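Local coordinates for protein TudS (Uncultured bacterium, PDB 6Z96) that removes sulfur from thiouracil without net redox chemistry, using a [4Fe-4S] cluster that probably takes up the sulfur as a [4Fe-5S] intermediate, at residues A[21-26]-A[96-101]; A[27-32]-A[144-149]; A[43-48]-A[52-57]; A[82-87]-A[130-135]; A[107-112]-A[117-122]. All coordinates share one frame; numbering follows the deposited sequence.

Interaction 1. Residues A[21-26]-A[96-101]; sequences QSKGIV and LLKEGS. With SF4 (iron/sulfur cluster), chain C.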
# COMPACT_ATOMS: atom_id res chain seq x y z
N GLN A 21 0.06 1.60 15.39
CA GLN A 21 1.39 0.97 15.34
C GLN A 21 2.08 1.24 13.97
O GLN A 21 1.52 1.90 13.09
CB GLN A 21 1.28 -0.55 15.55
CG GLN A 21 0.85 -0.95 16.95
CD GLN A 21 1.03 -2.44 17.12
OE1 GLN A 21 0.46 -3.27 16.39
NE2 GLN A 21 1.85 -2.82 18.10
N SER A 22 3.27 0.70 13.77
CA SER A 22 3.98 0.79 12.51
C SER A 22 4.36 -0.64 12.08
O SER A 22 4.28 -1.59 12.87
CB SER A 22 5.23 1.65 12.67
OG SER A 22 6.01 1.18 13.75
N LYS A 23 4.74 -0.79 10.83
CA LYS A 23 5.15 -2.09 10.28
C LYS A 23 6.51 -1.89 9.65
O LYS A 23 6.76 -2.32 8.52
CB LYS A 23 4.14 -2.54 9.21
CG LYS A 23 2.77 -2.87 9.79
CD LYS A 23 2.86 -4.09 10.71
CE LYS A 23 1.53 -4.66 11.11
NZ LYS A 23 1.70 -5.78 12.08
N GLY A 24 7.40 -1.21 10.38
CA GLY A 24 8.70 -0.88 9.87
C GLY A 24 9.46 -2.15 9.58
O GLY A 24 9.52 -3.04 10.43
N ILE A 25 9.94 -2.28 8.35
CA ILE A 25 10.68 -3.48 7.97
C ILE A 25 12.18 -3.24 7.99
O ILE A 25 12.65 -2.12 7.74
CB ILE A 25 10.17 -4.09 6.65
CG1 ILE A 25 10.12 -3.02 5.55
CG2 ILE A 25 8.79 -4.73 6.89
CD1 ILE A 25 9.41 -3.43 4.20
N VAL A 26 12.92 -4.29 8.30
CA VAL A 26 14.36 -4.20 8.38
C VAL A 26 14.89 -4.55 7.02
O VAL A 26 14.71 -5.67 6.56
CB VAL A 26 14.91 -5.13 9.47
CG1 VAL A 26 16.43 -5.00 9.55
CG2 VAL A 26 14.25 -4.82 10.81
N LEU A 96 5.63 -0.55 -3.32
CA LEU A 96 5.92 -1.53 -2.28
C LEU A 96 4.83 -1.29 -1.24
O LEU A 96 4.89 -0.30 -0.51
CB LEU A 96 7.30 -1.29 -1.68
CG LEU A 96 7.64 -2.07 -0.41
CD1 LEU A 96 7.47 -3.57 -0.60
CD2 LEU A 96 9.07 -1.73 0.07
N LEU A 97 3.84 -2.18 -1.19
CA LEU A 97 2.69 -1.98 -0.32
C LEU A 97 2.54 -3.10 0.70
O LEU A 97 2.92 -4.23 0.44
CB LEU A 97 1.41 -1.85 -1.16
CG LEU A 97 1.40 -0.73 -2.20
CD1 LEU A 97 -0.02 -0.63 -2.88
CD2 LEU A 97 1.76 0.64 -1.59
N LYS A 98 1.96 -2.77 1.86
CA LYS A 98 1.80 -3.71 2.97
C LYS A 98 0.81 -4.85 2.69
O LYS A 98 -0.35 -4.64 2.40
CB LYS A 98 1.35 -2.92 4.23
CG LYS A 98 1.03 -3.79 5.44
CD LYS A 98 2.32 -4.36 6.05
CE LYS A 98 1.97 -5.44 7.07
NZ LYS A 98 1.68 -6.75 6.40
N GLU A 99 1.28 -6.09 2.88
CA GLU A 99 0.44 -7.26 2.63
C GLU A 99 -0.74 -7.38 3.60
O GLU A 99 -0.64 -6.97 4.76
CB GLU A 99 1.32 -8.53 2.69
CG GLU A 99 0.61 -9.79 2.21
CD GLU A 99 0.10 -9.71 0.78
OE1 GLU A 99 -0.92 -9.01 0.55
OE2 GLU A 99 0.67 -10.39 -0.10
N GLY A 100 -1.85 -7.92 3.10
CA GLY A 100 -3.03 -8.23 3.89
C GLY A 100 -4.01 -7.11 4.11
O GLY A 100 -5.12 -7.35 4.57
N SER A 101 -3.62 -5.88 3.79
CA SER A 101 -4.44 -4.71 4.07
C SER A 101 -5.62 -4.55 3.08
O SER A 101 -5.47 -4.81 1.88
CB SER A 101 -3.55 -3.46 4.01
OG SER A 101 -4.25 -2.25 3.80
FE1 SF4 C . -2.71 0.64 6.33
FE2 SF4 C . -0.04 0.88 5.98
FE3 SF4 C . -1.67 3.05 5.48
FE4 SF4 C . -1.64 0.89 3.78
S1 SF4 C . 0.08 2.39 4.22
S2 SF4 C . -3.49 1.98 4.53
S3 SF4 C . -1.36 -0.86 5.28
S4 SF4 C . -1.27 2.01 7.52
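Lys23 and Lys98 meet through the methylene parts of their chains, which slant across one another instead of running alongside. The closest pair is Lys23 CG with Lys98 CE at 3.8 Å, and Lys98 CD lies about equally near CB and CG of Lys23. Lys23 NZ and Lys98 NZ stay 5.8 Å apart, as Lys98 bends at its second torsion (73°) and again at its last (80°). That second bend returns Lys98 NZ to the next carbonyl, where it donates to Glu99 O at 2.8 Å; Glu139 adds a salt bridge, which would be expected to offset the nearby like charge. Closer to its backbone the same lysine borders the iron/sulfur cluster, with CB 3.6 Å from S3. Ser101 OG approaches the same sulfide at 3.5 Å, at the far end of a type II beta turn from Lys98 to Ser101. A looser apolar touch, Ile25 CD1 to Leu96 CD2 at 4.5 Å, extends the contact. The loop 21-26, which leads from strand 5-8 to helix 28-35, passes beside the end of strand 94-96, while Leu96 packs against Val7 of strand 5-8 and Leu142 of helix 142-151.

Interaction 2. Residues A[27-32]-A[144-149]; sequences SNWLDA and ELALAL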
# COMPACT_ATOMS: atom_id res chain seq x y z
N SER A 27 15.46 -3.57 6.34
CA SER A 27 15.94 -3.76 4.99
C SER A 27 17.00 -2.74 4.68
O SER A 27 16.71 -1.54 4.57
CB SER A 27 14.79 -3.63 4.00
OG SER A 27 15.25 -3.60 2.66
N ASN A 28 18.24 -3.20 4.46
CA ASN A 28 19.32 -2.29 4.08
C ASN A 28 19.02 -1.63 2.73
O ASN A 28 19.32 -0.45 2.52
CB ASN A 28 20.66 -3.05 4.00
CG ASN A 28 21.13 -3.58 5.34
OD1 ASN A 28 20.81 -3.02 6.39
ND2 ASN A 28 21.89 -4.67 5.33
N TRP A 29 18.43 -2.39 1.80
CA TRP A 29 18.09 -1.88 0.49
C TRP A 29 17.06 -0.74 0.61
O TRP A 29 17.26 0.31 0.00
CB TRP A 29 17.57 -3.02 -0.40
CG TRP A 29 17.02 -2.54 -1.71
CD1 TRP A 29 17.73 -2.22 -2.83
CD2 TRP A 29 15.64 -2.32 -2.03
NE1 TRP A 29 16.88 -1.78 -3.82
CE2 TRP A 29 15.59 -1.84 -3.35
CE3 TRP A 29 14.44 -2.48 -1.32
CZ2 TRP A 29 14.39 -1.46 -3.96
CZ3 TRP A 29 13.25 -2.12 -1.94
CH2 TRP A 29 13.24 -1.61 -3.24
N LEU A 30 15.98 -0.96 1.36
CA LEU A 30 14.94 0.07 1.48
C LEU A 30 15.49 1.29 2.21
O LEU A 30 15.19 2.41 1.81
CB LEU A 30 13.70 -0.49 2.20
CG LEU A 30 12.52 0.49 2.31
CD1 LEU A 30 12.06 0.96 0.92
CD2 LEU A 30 11.36 -0.18 3.00
N ASP A 31 16.36 1.09 3.21
CA ASP A 31 16.98 2.21 3.91
C ASP A 31 17.80 3.06 2.95
O ASP A 31 17.70 4.29 2.96
CB ASP A 31 17.91 1.71 5.04
CG ASP A 31 17.19 1.16 6.25
OD1 ASP A 31 15.93 1.28 6.31
OD2 ASP A 31 17.86 0.60 7.14
N ALA A 32 18.60 2.41 2.08
CA ALA A 32 19.43 3.10 1.10
C ALA A 32 18.57 3.87 0.10
O ALA A 32 18.87 5.01 -0.26
CB ALA A 32 20.33 2.10 0.37
N GLU A 144 12.53 -9.26 -5.49
CA GLU A 144 11.92 -9.09 -6.80
C GLU A 144 11.74 -7.59 -7.14
O GLU A 144 11.99 -7.16 -8.27
CB GLU A 144 10.57 -9.84 -6.83
CG GLU A 144 10.70 -11.35 -6.67
CD GLU A 144 10.58 -11.94 -5.27
OE1 GLU A 144 11.01 -11.29 -4.29
OE2 GLU A 144 10.10 -13.09 -5.16
N LEU A 145 11.27 -6.79 -6.16
CA LEU A 145 11.10 -5.36 -6.40
C LEU A 145 12.46 -4.69 -6.65
O LEU A 145 12.63 -3.88 -7.57
CB LEU A 145 10.41 -4.72 -5.15
CG LEU A 145 10.42 -3.20 -5.12
CD1 LEU A 145 9.69 -2.60 -6.34
CD2 LEU A 145 9.80 -2.69 -3.82
N ALA A 146 13.46 -5.02 -5.81
CA ALA A 146 14.78 -4.42 -5.95
C ALA A 146 15.39 -4.74 -7.31
O ALA A 146 15.96 -3.85 -7.94
CB ALA A 146 15.69 -4.91 -4.84
N LEU A 147 15.18 -5.96 -7.80
CA LEU A 147 15.67 -6.33 -9.12
C LEU A 147 14.94 -5.54 -10.20
O LEU A 147 15.58 -4.95 -11.06
CB LEU A 147 15.50 -7.83 -9.38
CG LEU A 147 15.96 -8.23 -10.79
CD1 LEU A 147 17.45 -8.00 -10.96
CD2 LEU A 147 15.54 -9.61 -11.16
N ALA A 148 13.59 -5.47 -10.14
CA ALA A 148 12.79 -4.76 -11.14
C ALA A 148 13.22 -3.31 -11.25
O ALA A 148 13.40 -2.80 -12.35
CB ALA A 148 11.30 -4.88 -10.82
N LEU A 149 13.48 -2.68 -10.11
CA LEU A 149 13.94 -1.31 -10.09
C LEU A 149 15.39 -1.18 -10.64
O LEU A 149 15.69 -0.22 -11.34
CB LEU A 149 13.82 -0.78 -8.64
CG LEU A 149 13.97 0.70 -8.44
CD1 LEU A 149 12.89 1.47 -9.18
CD2 LEU A 149 13.91 1.04 -6.95
O HOH W 1 17.12 -1.64 -6.72
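The indole of Trp29 carries this contact, and Ala146 CB sits over one of its faces. The methyl carbon is 3.6 Å from the centroid of the five-membered ring and 20° off the ring normal, which identifies a CH-pi contact. Its closest ring atom is CE2, at 3.4 Å, so the methyl is displaced toward the NE1-CE2 side of the five-membered ring. At the edge, near the ring plane, Leu149 CD2 comes to 3.9 Å from CZ2. Leu145 reaches the six-membered ring obliquely, its CD2 3.7 Å from CH2, and the leucine and tryptophan side chains run at about a right angle to each other. With CG trans to the backbone N (chi1 172°), the indole extends from helix 28-35 toward the other helix and brings its six-membered ring within reach of both Leu145 and Leu149. The indole nitrogen is engaged too: NE1 donates to a water at 2.9 Å, and that water donates to Ala146 O at 2.8 Å, linking the ring to the backbone of the helix it packs on. Ser27, at the N-cap, fixes the start of the tryptophan's helix by accepting from Leu30 N at its OG. Over the short segments the helix axes approach to 11.4 Å at an angle of 44°, a separation bridged by the large indole. Leu145 and Leu149 also pack on Phe94 and Ile5 of the parallel sheet, so the arrangement is the helix-on-sheet packing of an alpha/beta fold, with Trp29 joining two helices that flank that sheet.

Interaction 3. Residues A[43-48]-A[52-57]; sequences CPEVAG and TPRPPA. With SF4 (iron/sulfur cluster), chain C; EDO (1,2-ethanediol), chain E.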
# COMPACT_ATOMS: atom_id res chain seq x y z
N CYS A 43 0.19 6.80 2.68
CA CYS A 43 -0.79 5.94 3.36
C CYS A 43 -2.15 6.25 2.75
O CYS A 43 -2.70 7.31 3.02
CB CYS A 43 -0.83 6.19 4.87
SG CYS A 43 -2.18 5.30 5.68
N PRO A 44 -2.72 5.33 1.98
CA PRO A 44 -4.03 5.62 1.36
C PRO A 44 -5.14 5.93 2.35
O PRO A 44 -5.98 6.77 2.05
CB PRO A 44 -4.34 4.32 0.59
CG PRO A 44 -2.96 3.69 0.32
CD PRO A 44 -2.13 4.06 1.52
N GLU A 45 -5.16 5.24 3.51
CA GLU A 45 -6.27 5.48 4.44
C GLU A 45 -6.20 6.85 5.07
O GLU A 45 -7.24 7.53 5.18
CB GLU A 45 -6.39 4.36 5.45
CG GLU A 45 -6.89 3.13 4.73
CD GLU A 45 -6.75 1.83 5.49
OE1 GLU A 45 -6.77 1.88 6.75
OE2 GLU A 45 -6.65 0.75 4.85
N VAL A 46 -5.01 7.29 5.46
CA VAL A 46 -4.85 8.62 6.04
C VAL A 46 -5.06 9.67 4.93
O VAL A 46 -5.76 10.67 5.15
CB VAL A 46 -3.49 8.76 6.72
CG1 VAL A 46 -3.20 10.21 7.08
CG2 VAL A 46 -3.42 7.87 7.96
N ALA A 47 -4.53 9.42 3.71
CA ALA A 47 -4.72 10.39 2.62
C ALA A 47 -6.21 10.53 2.28
O ALA A 47 -6.66 11.64 1.95
CB ALA A 47 -3.96 9.93 1.37
N GLY A 48 -6.96 9.43 2.42
CA GLY A 48 -8.39 9.38 2.13
C GLY A 48 -9.26 10.03 3.19
O GLY A 48 -10.48 10.14 3.00
N THR A 52 -6.29 8.18 12.86
CA THR A 52 -5.38 7.16 13.39
C THR A 52 -5.45 7.30 14.91
O THR A 52 -5.07 8.36 15.44
CB THR A 52 -3.96 7.41 12.93
OG1 THR A 52 -3.93 7.43 11.50
CG2 THR A 52 -3.03 6.31 13.43
N PRO A 53 -5.96 6.32 15.65
CA PRO A 53 -6.43 5.01 15.22
C PRO A 53 -7.78 5.06 14.50
O PRO A 53 -8.47 6.08 14.48
CB PRO A 53 -6.51 4.24 16.55
CG PRO A 53 -6.99 5.33 17.51
CD PRO A 53 -6.12 6.49 17.12
N ARG A 54 -8.16 3.92 13.92
CA ARG A 54 -9.42 3.77 13.21
C ARG A 54 -9.82 2.31 13.33
O ARG A 54 -8.97 1.45 13.56
CB ARG A 54 -9.28 4.23 11.74
CG ARG A 54 -8.15 3.55 11.01
CD ARG A 54 -7.96 4.21 9.65
NE ARG A 54 -6.79 3.64 8.95
CZ ARG A 54 -5.53 4.00 9.18
NH1 ARG A 54 -5.25 4.93 10.09
NH2 ARG A 54 -4.54 3.41 8.52
N PRO A 55 -11.12 2.01 13.24
CA PRO A 55 -11.53 0.61 13.43
C PRO A 55 -11.01 -0.26 12.30
O PRO A 55 -10.91 0.20 11.15
CB PRO A 55 -13.06 0.67 13.39
CG PRO A 55 -13.44 2.10 13.41
CD PRO A 55 -12.26 2.91 12.97
N PRO A 56 -10.78 -1.56 12.57
CA PRO A 56 -10.41 -2.47 11.47
C PRO A 56 -11.50 -2.51 10.41
O PRO A 56 -12.69 -2.34 10.72
CB PRO A 56 -10.32 -3.83 12.15
CG PRO A 56 -10.17 -3.54 13.61
CD PRO A 56 -10.88 -2.26 13.87
N ALA A 57 -11.09 -2.65 9.18
CA ALA A 57 -12.05 -2.72 8.07
C ALA A 57 -11.67 -3.82 7.13
O ALA A 57 -10.50 -4.21 7.04
CB ALA A 57 -12.10 -1.39 7.32
FE1 SF4 C . -2.71 0.64 6.33
FE2 SF4 C . -0.04 0.88 5.98
FE3 SF4 C . -1.67 3.05 5.48
FE4 SF4 C . -1.64 0.89 3.78
S1 SF4 C . 0.08 2.39 4.22
S2 SF4 C . -3.49 1.98 4.53
S3 SF4 C . -1.36 -0.86 5.28
S4 SF4 C . -1.27 2.01 7.52
C1 EDO E . -8.92 0.57 8.69
O1 EDO E . -8.39 -0.24 7.65
C2 EDO E . -9.96 1.51 8.20
O2 EDO E . -10.71 2.11 9.25
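This contact forms one wall of the iron/sulfur cluster site and of the adjoining pocket that holds hydrosulfuric acid, which Glu45 and Arg54 both touch. Cys43 SG binds the iron FE3 at 2.3 Å. The same sulfur accepts from Val46 N at 3.5 Å, so the cluster ligand is also the N-cap of helix 44-47. Across the segments, Glu45 OE1 and Arg54 form a salt bridge. Arg54 NE donates to OE1 at 2.8 Å with an N-H...O angle of 161°, meeting the anti lone pair and keeping OE1 only 7° out of the guanidinium plane; the bond from NH2 to the same oxygen is weak. The two flat groups stand 90° apart, so one carboxylate oxygen serves the guanidinium edge while OE2 turns to Ser103. Arg54 reaches across because its chain is extended from CG to NE, and its NH2 comes to 3.7 Å from sulfide S4. Additional bonds to Val16 and Pro51 hold the guanidinium. Glu45 CD lies 3.4 Å from sulfide S2, placing the carboxylate beside the cluster. A 1,2-ethanediol, probably from the crystallisation liquor, donates from O1 to Glu45 OE1 at 2.8 Å and from O2 to Pro55 O. At the outer side Val46 CG2 touches Thr52 OG1 at 3.6 Å. Short helix 44-47 follows strand 39-42, and from it Glu45 packs on Phe76 and Ala47 on Leu82 of helix 73-90, while 52-57 runs on toward strand 57-60 and meets strand 63-66.

Interaction 4. Residues A[82-87]-A[130-135]; sequences LALGLC and RRHGIQ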
# COMPACT_ATOMS: atom_id res chain seq x y z
N LEU A 82 -5.65 8.98 -4.88
CA LEU A 82 -4.54 9.87 -4.55
C LEU A 82 -3.19 9.14 -4.71
O LEU A 82 -2.20 9.76 -5.13
CB LEU A 82 -4.70 10.41 -3.13
CG LEU A 82 -5.80 11.45 -3.03
CD1 LEU A 82 -6.12 11.74 -1.57
CD2 LEU A 82 -5.40 12.75 -3.76
N ALA A 83 -3.15 7.83 -4.42
CA ALA A 83 -1.90 7.06 -4.64
C ALA A 83 -1.58 7.04 -6.14
O ALA A 83 -0.44 7.29 -6.53
CB ALA A 83 -2.05 5.63 -4.12
N LEU A 84 -2.60 6.82 -6.96
CA LEU A 84 -2.42 6.82 -8.42
C LEU A 84 -1.96 8.21 -8.88
O LEU A 84 -1.05 8.31 -9.70
CB LEU A 84 -3.74 6.44 -9.10
CG LEU A 84 -3.70 6.51 -10.63
CD1 LEU A 84 -2.73 5.49 -11.18
CD2 LEU A 84 -5.07 6.30 -11.23
N GLY A 85 -2.57 9.27 -8.34
CA GLY A 85 -2.20 10.64 -8.70
C GLY A 85 -0.76 10.95 -8.39
O GLY A 85 -0.09 11.62 -9.19
N LEU A 86 -0.25 10.46 -7.25
CA LEU A 86 1.14 10.68 -6.89
C LEU A 86 2.05 9.93 -7.87
O LEU A 86 3.06 10.48 -8.33
CB LEU A 86 1.39 10.22 -5.44
CG LEU A 86 2.81 10.32 -4.95
CD1 LEU A 86 3.23 11.77 -4.87
CD2 LEU A 86 2.98 9.66 -3.60
N CYS A 87 1.68 8.69 -8.21
CA CYS A 87 2.48 7.91 -9.18
C CYS A 87 2.52 8.59 -10.54
O CYS A 87 3.58 8.65 -11.15
CB CYS A 87 1.95 6.49 -9.30
SG CYS A 87 2.24 5.48 -7.82
N ARG A 130 -2.55 -1.48 -10.12
CA ARG A 130 -2.31 -2.55 -11.11
C ARG A 130 -3.12 -2.31 -12.40
O ARG A 130 -2.61 -2.56 -13.49
CB ARG A 130 -2.63 -3.92 -10.52
CG ARG A 130 -1.52 -4.37 -9.57
CD ARG A 130 -1.80 -5.74 -8.97
NE ARG A 130 -0.61 -6.27 -8.32
CZ ARG A 130 -0.62 -7.22 -7.39
NH1 ARG A 130 -1.77 -7.74 -6.98
NH2 ARG A 130 0.52 -7.64 -6.85
N ARG A 131 -4.35 -1.81 -12.26
CA ARG A 131 -5.24 -1.47 -13.39
C ARG A 131 -4.64 -0.37 -14.28
O ARG A 131 -4.99 -0.26 -15.47
CB ARG A 131 -6.57 -1.03 -12.78
CG ARG A 131 -7.63 -0.54 -13.68
CD ARG A 131 -8.95 -0.50 -12.89
NE ARG A 131 -9.92 0.29 -13.64
CZ ARG A 131 -10.72 -0.21 -14.58
NH1 ARG A 131 -10.69 -1.50 -14.87
NH2 ARG A 131 -11.55 0.59 -15.23
N HIS A 132 -3.78 0.48 -13.71
CA HIS A 132 -3.11 1.54 -14.43
C HIS A 132 -1.65 1.22 -14.77
O HIS A 132 -0.87 2.13 -15.06
CB HIS A 132 -3.26 2.87 -13.68
CG HIS A 132 -4.66 3.41 -13.72
ND1 HIS A 132 -5.02 4.40 -14.63
CD2 HIS A 132 -5.75 3.05 -13.01
CE1 HIS A 132 -6.31 4.62 -14.43
NE2 HIS A 132 -6.80 3.83 -13.47
N GLY A 133 -1.27 -0.05 -14.75
CA GLY A 133 0.05 -0.47 -15.18
C GLY A 133 1.20 -0.37 -14.20
O GLY A 133 2.36 -0.50 -14.59
N ILE A 134 0.89 -0.07 -12.93
CA ILE A 134 1.92 0.04 -11.91
C ILE A 134 2.09 -1.32 -11.27
O ILE A 134 1.10 -1.97 -10.92
CB ILE A 134 1.51 1.14 -10.90
CG1 ILE A 134 1.54 2.51 -11.62
CG2 ILE A 134 2.39 1.13 -9.65
CD1 ILE A 134 0.64 3.55 -11.01
N GLN A 135 3.35 -1.79 -11.17
CA GLN A 135 3.60 -3.10 -10.57
C GLN A 135 3.64 -2.93 -9.05
O GLN A 135 4.35 -2.06 -8.55
CB GLN A 135 4.94 -3.66 -11.05
CG GLN A 135 4.93 -3.94 -12.55
CD GLN A 135 6.27 -4.52 -12.94
OE1 GLN A 135 7.04 -3.92 -13.71
NE2 GLN A 135 6.57 -5.68 -12.39
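Leu84 of helix 73-90 lies against His132, at the point where helix 124-131 ends in a Schellman motif. Gly133, with positive phi, is its C-prime residue: Gly133 N bonds to Arg130 O, and Ile134 N to Leu129 O. The turn places His132 and Ile134 on the side facing the neighbouring helix. Leu84 holds CG trans to its backbone N (chi1 176°), which carries the fork toward His132; both methyls reach that residue, at different parts of it. CD2 sits over the centre of the imidazole, 3.6 Å from the centroid and 4° off the ring normal, a nearly perpendicular CH-pi approach. CD1 instead lies 3.7 Å from His132 CB and also meets Ile134 CD1 at 3.9 Å, so the leucine fork fills the angle between ring and isoleucine. The histidine ring is turned flat against the fork by its second torsion (-99°), and the two side chains run at about a right angle. The terminal methyl CD1 of Ile134 is shared by Leu84 and Cys87. Around this apolar patch, Leu128 and Leu129 of helix 124-131 pack on Leu84, and Ile6 of strand 5-8 packs on Cys87, so the contact joins helix 73-90 to the turn between helix 124-131 and strand 135-137, close to the sheet. At the inner end, Cys87 meets the isoleucine through its methylene, CB to Ile134 CD1 3.6 Å, with SG farther off at 4.1 Å.

Interaction 5. Residues A[107-112]-A[117-122]; sequences GRIYNG and VSMAGE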
# COMPACT_ATOMS: atom_id res chain seq x y z
N GLY A 107 -1.39 -9.88 -2.36
CA GLY A 107 -1.56 -11.32 -2.54
C GLY A 107 -2.68 -11.88 -1.68
O GLY A 107 -3.34 -12.85 -2.06
N ARG A 108 -2.92 -11.27 -0.52
CA ARG A 108 -3.98 -11.71 0.36
C ARG A 108 -4.66 -10.54 1.04
O ARG A 108 -4.09 -9.46 1.17
CB ARG A 108 -3.46 -12.71 1.41
CG ARG A 108 -2.37 -12.14 2.30
CD ARG A 108 -1.99 -13.06 3.46
NE ARG A 108 -0.75 -12.62 4.11
CZ ARG A 108 -0.69 -11.68 5.04
NH1 ARG A 108 -1.80 -11.07 5.46
NH2 ARG A 108 0.48 -11.34 5.58
N ILE A 109 -5.91 -10.76 1.46
CA ILE A 109 -6.69 -9.79 2.23
C ILE A 109 -7.58 -10.61 3.17
O ILE A 109 -7.81 -11.81 2.93
CB ILE A 109 -7.60 -8.89 1.33
CG1 ILE A 109 -8.49 -9.76 0.39
CG2 ILE A 109 -6.82 -7.81 0.56
CD1 ILE A 109 -9.59 -8.94 -0.38
N TYR A 110 -8.14 -9.96 4.22
CA TYR A 110 -9.11 -10.64 5.05
C TYR A 110 -10.41 -10.82 4.28
O TYR A 110 -10.71 -10.05 3.36
CB TYR A 110 -9.28 -9.97 6.42
CG TYR A 110 -8.06 -10.22 7.28
CD1 TYR A 110 -7.87 -11.43 7.92
CD2 TYR A 110 -7.04 -9.28 7.35
CE1 TYR A 110 -6.74 -11.67 8.70
CE2 TYR A 110 -5.89 -9.52 8.11
CZ TYR A 110 -5.75 -10.71 8.79
OH TYR A 110 -4.64 -10.96 9.56
N ASN A 111 -11.16 -11.90 4.58
CA ASN A 111 -12.28 -12.29 3.75
C ASN A 111 -13.61 -11.54 3.91
O ASN A 111 -14.58 -11.95 3.28
CB ASN A 111 -12.54 -13.80 3.92
CG ASN A 111 -13.13 -14.19 5.25
OD1 ASN A 111 -13.34 -13.36 6.15
ND2 ASN A 111 -13.41 -15.48 5.40
N GLY A 112 -13.65 -10.47 4.71
CA GLY A 112 -14.89 -9.71 4.86
C GLY A 112 -15.84 -10.22 5.92
O GLY A 112 -16.88 -9.61 6.17
N VAL A 117 -9.79 -14.67 9.03
CA VAL A 117 -9.51 -15.57 7.92
C VAL A 117 -9.10 -14.81 6.66
O VAL A 117 -9.84 -13.95 6.18
CB VAL A 117 -10.73 -16.49 7.66
CG1 VAL A 117 -10.54 -17.31 6.38
CG2 VAL A 117 -10.96 -17.41 8.86
N SER A 118 -7.94 -15.16 6.10
CA SER A 118 -7.42 -14.55 4.89
C SER A 118 -7.81 -15.33 3.64
O SER A 118 -8.09 -16.53 3.70
CB SER A 118 -5.90 -14.42 4.96
OG SER A 118 -5.53 -13.46 5.93
N MET A 119 -7.80 -14.65 2.52
CA MET A 119 -8.07 -15.26 1.23
C MET A 119 -7.19 -14.58 0.18
O MET A 119 -6.68 -13.47 0.42
CB MET A 119 -9.56 -15.12 0.89
CG MET A 119 -9.98 -13.71 0.56
SD MET A 119 -11.75 -13.63 0.21
CE MET A 119 -11.84 -12.05 -0.46
N ALA A 120 -7.06 -15.19 -1.01
CA ALA A 120 -6.31 -14.55 -2.09
C ALA A 120 -7.09 -13.32 -2.53
O ALA A 120 -8.32 -13.36 -2.63
CB ALA A 120 -6.12 -15.51 -3.26
N GLY A 121 -6.38 -12.22 -2.74
CA GLY A 121 -7.03 -10.99 -3.16
C GLY A 121 -6.11 -9.80 -3.04
O GLY A 121 -4.91 -9.96 -2.82
N GLU A 122 -6.65 -8.62 -3.28
CA GLU A 122 -5.84 -7.42 -3.22
C GLU A 122 -6.65 -6.28 -2.61
O GLU A 122 -7.87 -6.33 -2.60
CB GLU A 122 -5.30 -7.05 -4.60
CG GLU A 122 -6.36 -6.75 -5.62
CD GLU A 122 -5.90 -6.82 -7.07
OE1 GLU A 122 -6.75 -6.54 -7.95
OE2 GLU A 122 -4.73 -7.16 -7.34
O HOH W 2 -4.71 -11.04 5.08
O HOH W 3 -11.98 -12.43 8.34
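Ile109 and Met119 form the hydrogen-bonded pair at the middle of an antiparallel beta hairpin, strands 108-110 and 118-120. Ile109 N donates to Met119 O at 3.0 Å, and Met119 N returns a bond to Ile109 O at 2.9 Å. Asn111 N continues the pattern by bonding Val117 O, and the asparagine amide also lies along Val117, Asn111 ND2 to Val117 CG1 3.5 Å. At the other end Gly121 N bonds Gly107 O at 3.2 Å. On the sheet face shared by Ile109 and Met119, the methyl ends meet, Ile109 CD1 to Met119 CE at 3.8 Å, and Met119 SD packs on Asn111 CB. Ile109 CG2 also comes to Glu122 C at 3.5 Å, and Ile109 CG1 lies over Gly121 CA.

On the other face, Ser118 OG stands above the Tyr110 ring, offset toward its rim. A water joins this hydroxyl to Arg108 NH1; it lies in the guanidinium plane and also above the Tyr110 ring, on the same face as Ser118 OG and likewise offset toward the rim. A second water donates to Asn111 OD1 and accepts from Val117 N. Further out, Asn111 ND2 bonds Glu115 and OD1 bonds Arg113 N, fixing the amide within the hairpin turn, while Glu99 OE1 accepts from the backbone N atoms of Gly107 and Arg108. The hairpin is tied to helix 124-131 by a salt bridge, Glu122 OE2 to Arg130 NH1, 3.0 Å.

In the fold
Interactions 1 and 3 border the same iron/sulfur cluster from different loops, with Ser101 and Glu45 close together, yet interaction 3 is a buried salt bridge and metal site whereas interaction 1 is mainly aliphatic lysine packing. Interaction 2 packs helix on helix and interaction 4 a helix on the turn ending another, both beside the parallel sheet and each with a CH-pi touch over a ring; interaction 4 is largely buried, interaction 2 only partly so and has a water bridge. Interaction 5 is a surface hairpin held by backbone bonds. Neighbours connect: Leu96 and Leu145 join interactions 1 and 2, Glu99 bonds interaction 1 to 5, and the Arg130-Glu122 salt bridge joins 4 to 5.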